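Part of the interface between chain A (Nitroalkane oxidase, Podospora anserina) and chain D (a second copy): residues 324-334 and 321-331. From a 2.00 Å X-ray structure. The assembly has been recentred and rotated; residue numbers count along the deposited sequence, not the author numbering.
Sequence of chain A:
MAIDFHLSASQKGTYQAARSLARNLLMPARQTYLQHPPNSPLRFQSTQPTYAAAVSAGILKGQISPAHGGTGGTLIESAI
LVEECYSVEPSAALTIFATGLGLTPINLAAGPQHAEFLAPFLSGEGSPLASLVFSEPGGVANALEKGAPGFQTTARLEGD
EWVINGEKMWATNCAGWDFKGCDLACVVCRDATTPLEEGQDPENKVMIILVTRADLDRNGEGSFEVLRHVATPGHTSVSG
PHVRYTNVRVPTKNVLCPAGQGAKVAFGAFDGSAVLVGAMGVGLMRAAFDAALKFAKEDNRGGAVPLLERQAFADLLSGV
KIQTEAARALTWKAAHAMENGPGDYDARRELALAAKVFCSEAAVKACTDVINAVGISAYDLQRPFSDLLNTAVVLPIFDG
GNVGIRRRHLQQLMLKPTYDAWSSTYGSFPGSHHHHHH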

# COMPACT_ATOMS: atom_id res chain seq x y z
N THR A 324 14.61 3.40 -2.77
CA THR A 324 16.00 3.01 -2.56
C THR A 324 16.80 4.16 -1.93
O THR A 324 17.61 3.95 -1.03
CB THR A 324 16.69 2.54 -3.86
OG1 THR A 324 15.90 1.51 -4.46
CG2 THR A 324 18.08 1.95 -3.56
N GLU A 325 16.58 5.37 -2.42
CA GLU A 325 17.27 6.54 -1.87
C GLU A 325 16.84 6.78 -0.42
O GLU A 325 17.68 7.02 0.44
CB GLU A 325 17.07 7.78 -2.76
CG GLU A 325 17.63 7.61 -4.19
CD GLU A 325 19.15 7.43 -4.21
OE1 GLU A 325 19.78 7.48 -3.13
OE2 GLU A 325 19.73 7.28 -5.30
N ALA A 326 15.54 6.69 -0.13
CA ALA A 326 15.08 6.77 1.26
C ALA A 326 15.70 5.69 2.14
O ALA A 326 16.11 5.95 3.27
CB ALA A 326 13.57 6.67 1.32
N ALA A 327 15.72 4.45 1.63
CA ALA A 327 16.28 3.32 2.37
C ALA A 327 17.76 3.53 2.75
O ALA A 327 18.15 3.29 3.91
CB ALA A 327 16.12 1.99 1.55
N ARG A 328 18.57 3.96 1.79
CA ARG A 328 20.00 4.18 2.08
C ARG A 328 20.19 5.32 3.07
O ARG A 328 20.98 5.21 4.00
CB ARG A 328 20.83 4.45 0.81
CG ARG A 328 22.33 4.42 1.11
CD ARG A 328 23.19 4.83 -0.09
NE ARG A 328 23.07 3.89 -1.19
CZ ARG A 328 22.42 4.13 -2.32
NH1 ARG A 328 21.80 5.30 -2.50
NH2 ARG A 328 22.36 3.20 -3.27
N ALA A 329 19.46 6.41 2.87
CA ALA A 329 19.52 7.58 3.75
C ALA A 329 19.19 7.18 5.19
O ALA A 329 19.92 7.55 6.13
CB ALA A 329 18.55 8.66 3.25
N LEU A 330 18.11 6.41 5.36
CA LEU A 330 17.70 5.92 6.67
C LEU A 330 18.74 4.97 7.26
O LEU A 330 19.10 5.07 8.43
CB LEU A 330 16.32 5.22 6.60
CG LEU A 330 15.88 4.63 7.95
CD1 LEU A 330 15.86 5.70 9.01
CD2 LEU A 330 14.51 3.96 7.85
N THR A 331 19.24 4.03 6.44
CA THR A 331 20.25 3.10 6.92
C THR A 331 21.50 3.85 7.42
O THR A 331 22.06 3.51 8.46
CB THR A 331 20.65 2.07 5.84
OG1 THR A 331 19.54 1.21 5.57
CG2 THR A 331 21.82 1.23 6.31
N TRP A 332 21.95 4.85 6.67
CA TRP A 332 23.16 5.59 7.07
C TRP A 332 22.92 6.44 8.33
O TRP A 332 23.80 6.57 9.18
CB TRP A 332 23.67 6.46 5.92
CG TRP A 332 24.34 5.65 4.82
CD1 TRP A 332 24.32 4.28 4.67
CD2 TRP A 332 25.13 6.15 3.74
NE1 TRP A 332 25.05 3.91 3.56
CE2 TRP A 332 25.56 5.04 2.97
CE3 TRP A 332 25.53 7.44 3.35
CZ2 TRP A 332 26.35 5.18 1.84
CZ3 TRP A 332 26.31 7.57 2.21
CH2 TRP A 332 26.72 6.44 1.47
N LYS A 333 21.73 7.02 8.44
CA LYS A 333 21.39 7.75 9.67
C LYS A 333 21.46 6.82 10.89
O LYS A 333 22.06 7.16 11.92
CB LYS A 333 20.00 8.41 9.55
CG LYS A 333 19.44 8.93 10.86
CD LYS A 333 20.29 10.05 11.46
CE LYS A 333 19.78 10.42 12.88
NZ LYS A 333 20.50 11.55 13.54
N ALA A 334 20.86 5.64 10.77
CA ALA A 334 20.89 4.66 11.85
C ALA A 334 22.32 4.22 12.14
O ALA A 334 22.71 4.06 13.29
CB ALA A 334 20.01 3.44 11.51
N LYS D 321 6.47 6.52 12.70
CA LYS D 321 7.80 6.97 13.15
C LYS D 321 8.87 6.57 12.13
O LYS D 321 9.76 7.36 11.77
CB LYS D 321 8.10 6.38 14.54
CG LYS D 321 9.37 6.91 15.20
CD LYS D 321 9.38 8.43 15.18
CE LYS D 321 10.14 9.00 16.37
NZ LYS D 321 11.62 8.77 16.28
N ILE D 322 8.78 5.32 11.67
CA ILE D 322 9.73 4.79 10.69
C ILE D 322 9.70 5.62 9.41
O ILE D 322 10.74 6.05 8.90
CB ILE D 322 9.43 3.30 10.35
CG1 ILE D 322 9.63 2.40 11.58
CG2 ILE D 322 10.31 2.82 9.20
CD1 ILE D 322 9.11 0.98 11.39
N GLN D 323 8.50 5.83 8.87
CA GLN D 323 8.38 6.63 7.66
C GLN D 323 8.92 8.06 7.83
O GLN D 323 9.53 8.60 6.91
CB GLN D 323 6.93 6.65 7.16
CG GLN D 323 6.42 5.27 6.73
CD GLN D 323 7.13 4.72 5.50
OE1 GLN D 323 7.36 5.43 4.53
NE2 GLN D 323 7.43 3.43 5.53
N THR D 324 8.70 8.64 9.01
CA THR D 324 9.13 10.02 9.29
C THR D 324 10.64 10.12 9.29
O THR D 324 11.20 11.08 8.75
CB THR D 324 8.60 10.54 10.64
OG1 THR D 324 7.17 10.43 10.66
CG2 THR D 324 8.99 12.02 10.87
N GLU D 325 11.31 9.13 9.88
CA GLU D 325 12.76 9.10 9.90
C GLU D 325 13.34 8.92 8.51
O GLU D 325 14.32 9.57 8.14
CB GLU D 325 13.29 8.04 10.88
CG GLU D 325 12.81 8.23 12.31
CD GLU D 325 13.39 9.49 12.97
OE1 GLU D 325 14.19 10.21 12.34
OE2 GLU D 325 13.06 9.73 14.15
N ALA D 326 12.74 8.04 7.71
CA ALA D 326 13.18 7.90 6.33
C ALA D 326 12.98 9.21 5.56
O ALA D 326 13.85 9.64 4.79
CB ALA D 326 12.41 6.75 5.63
N ALA D 327 11.81 9.83 5.77
CA ALA D 327 11.45 11.07 5.09
C ALA D 327 12.46 12.18 5.37
O ALA D 327 12.93 12.85 4.45
CB ALA D 327 10.05 11.50 5.52
N ARG D 328 12.81 12.38 6.64
CA ARG D 328 13.80 13.40 6.98
C ARG D 328 15.20 13.07 6.45
O ARG D 328 15.91 13.96 5.95
CB ARG D 328 13.85 13.71 8.49
CG ARG D 328 14.65 15.02 8.82
CD ARG D 328 14.48 15.46 10.28
NE ARG D 328 14.43 14.27 11.07
CZ ARG D 328 13.44 13.90 11.85
NH1 ARG D 328 12.38 14.68 12.05
NH2 ARG D 328 13.54 12.73 12.46
N ALA D 329 15.61 11.82 6.58
CA ALA D 329 16.95 11.45 6.10
C ALA D 329 17.05 11.69 4.59
O ALA D 329 18.06 12.20 4.11
CB ALA D 329 17.30 9.99 6.46
N LEU D 330 16.00 11.35 3.86
CA LEU D 330 15.99 11.58 2.42
C LEU D 330 15.96 13.08 2.11
O LEU D 330 16.69 13.56 1.25
CB LEU D 330 14.78 10.89 1.76
CG LEU D 330 14.59 11.23 0.28
CD1 LEU D 330 15.79 10.82 -0.55
CD2 LEU D 330 13.32 10.58 -0.28
N THR D 331 15.11 13.82 2.81
CA THR D 331 15.04 15.28 2.64
C THR D 331 16.41 15.95 2.84
O THR D 331 16.87 16.72 2.00
CB THR D 331 14.00 15.89 3.57
OG1 THR D 331 12.70 15.46 3.16
CG2 THR D 331 14.07 17.43 3.54

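Two copies of the same helix cross almost at right angles at this contact. The angle between their N-to-C directions is 97°, and the axes approach to 7.9 Å, a short separation for two helices and one that small side chains at the crossing permit. The backbones come nearest at three places: the CA atoms of Leu A330 and Ala D326 lie 4.9 Å apart, those of Ala A326 and Leu D330 5.0 Å, and those of Ala A329 and Ala D329 5.2 Å. The register is therefore reciprocal, with the same residues exchanging roles between the chains.

At the crossing, Ala A329 and Ala D329 point toward each other, and their CB atoms meet at 3.7 Å. Each methyl group also reaches the opposing backbone. Ala D329 CB sits 3.6 Å from Ala A329 O and 3.8 Å from Leu A330 N, while Ala A329 CB lies 3.8 Å from Leu D330 N. These are van der Waals contacts, since a methyl group has no polar hydrogen to give and no lone pair to accept one; the carbonyl of Ala A329 takes its hydrogen bond from Lys A333 N within its own helix. The side of the Ala D329 methyl is further bordered by Lys A333, whose CB lies 4.4 Å from Ala D329 CB.

The larger bumps are the leucines, which leave their helices sideways and occupy shallow hollows on the partner. Leu A330, with 71 Å² covered, lies over the turn from Ile D322 to Ala D326. Its CD1 rests 3.9 Å from Glu D325 CB and 4.1 Å from Ala D326 N, and its CD2 packs 4.1 Å from Ala D326 CB. Leu D330 repeats the arrangement on chain A, placing CD1 4.0 Å from Glu A325 CB and 4.2 Å from Ala A326 N, with CD2 4.2 Å from Ala A326 CB. Both leucines adopt the same tp rotamer, so the two fits are closely alike. Between them, Ala A326 CB and Ala D326 CB face across a looser 4.5 Å gap.

No hydrogen bond or salt bridge links the stretches; the 388 Å² they bury rests on apolar packing. The glutamates contribute their CB atoms to the leucine hollows, while their carboxylates are engaged within their own helices. Glu A325 OE1 forms a salt bridge with Arg A328 NH1 at 3.0 Å. In chain D, Glu D325 is held on two sides, by Lys D321 NZ at 2.7 Å from OE2 and by Arg D328 NH2 at 2.6 Å from OE1, the latter a weak hydrogen bond within a salt bridge.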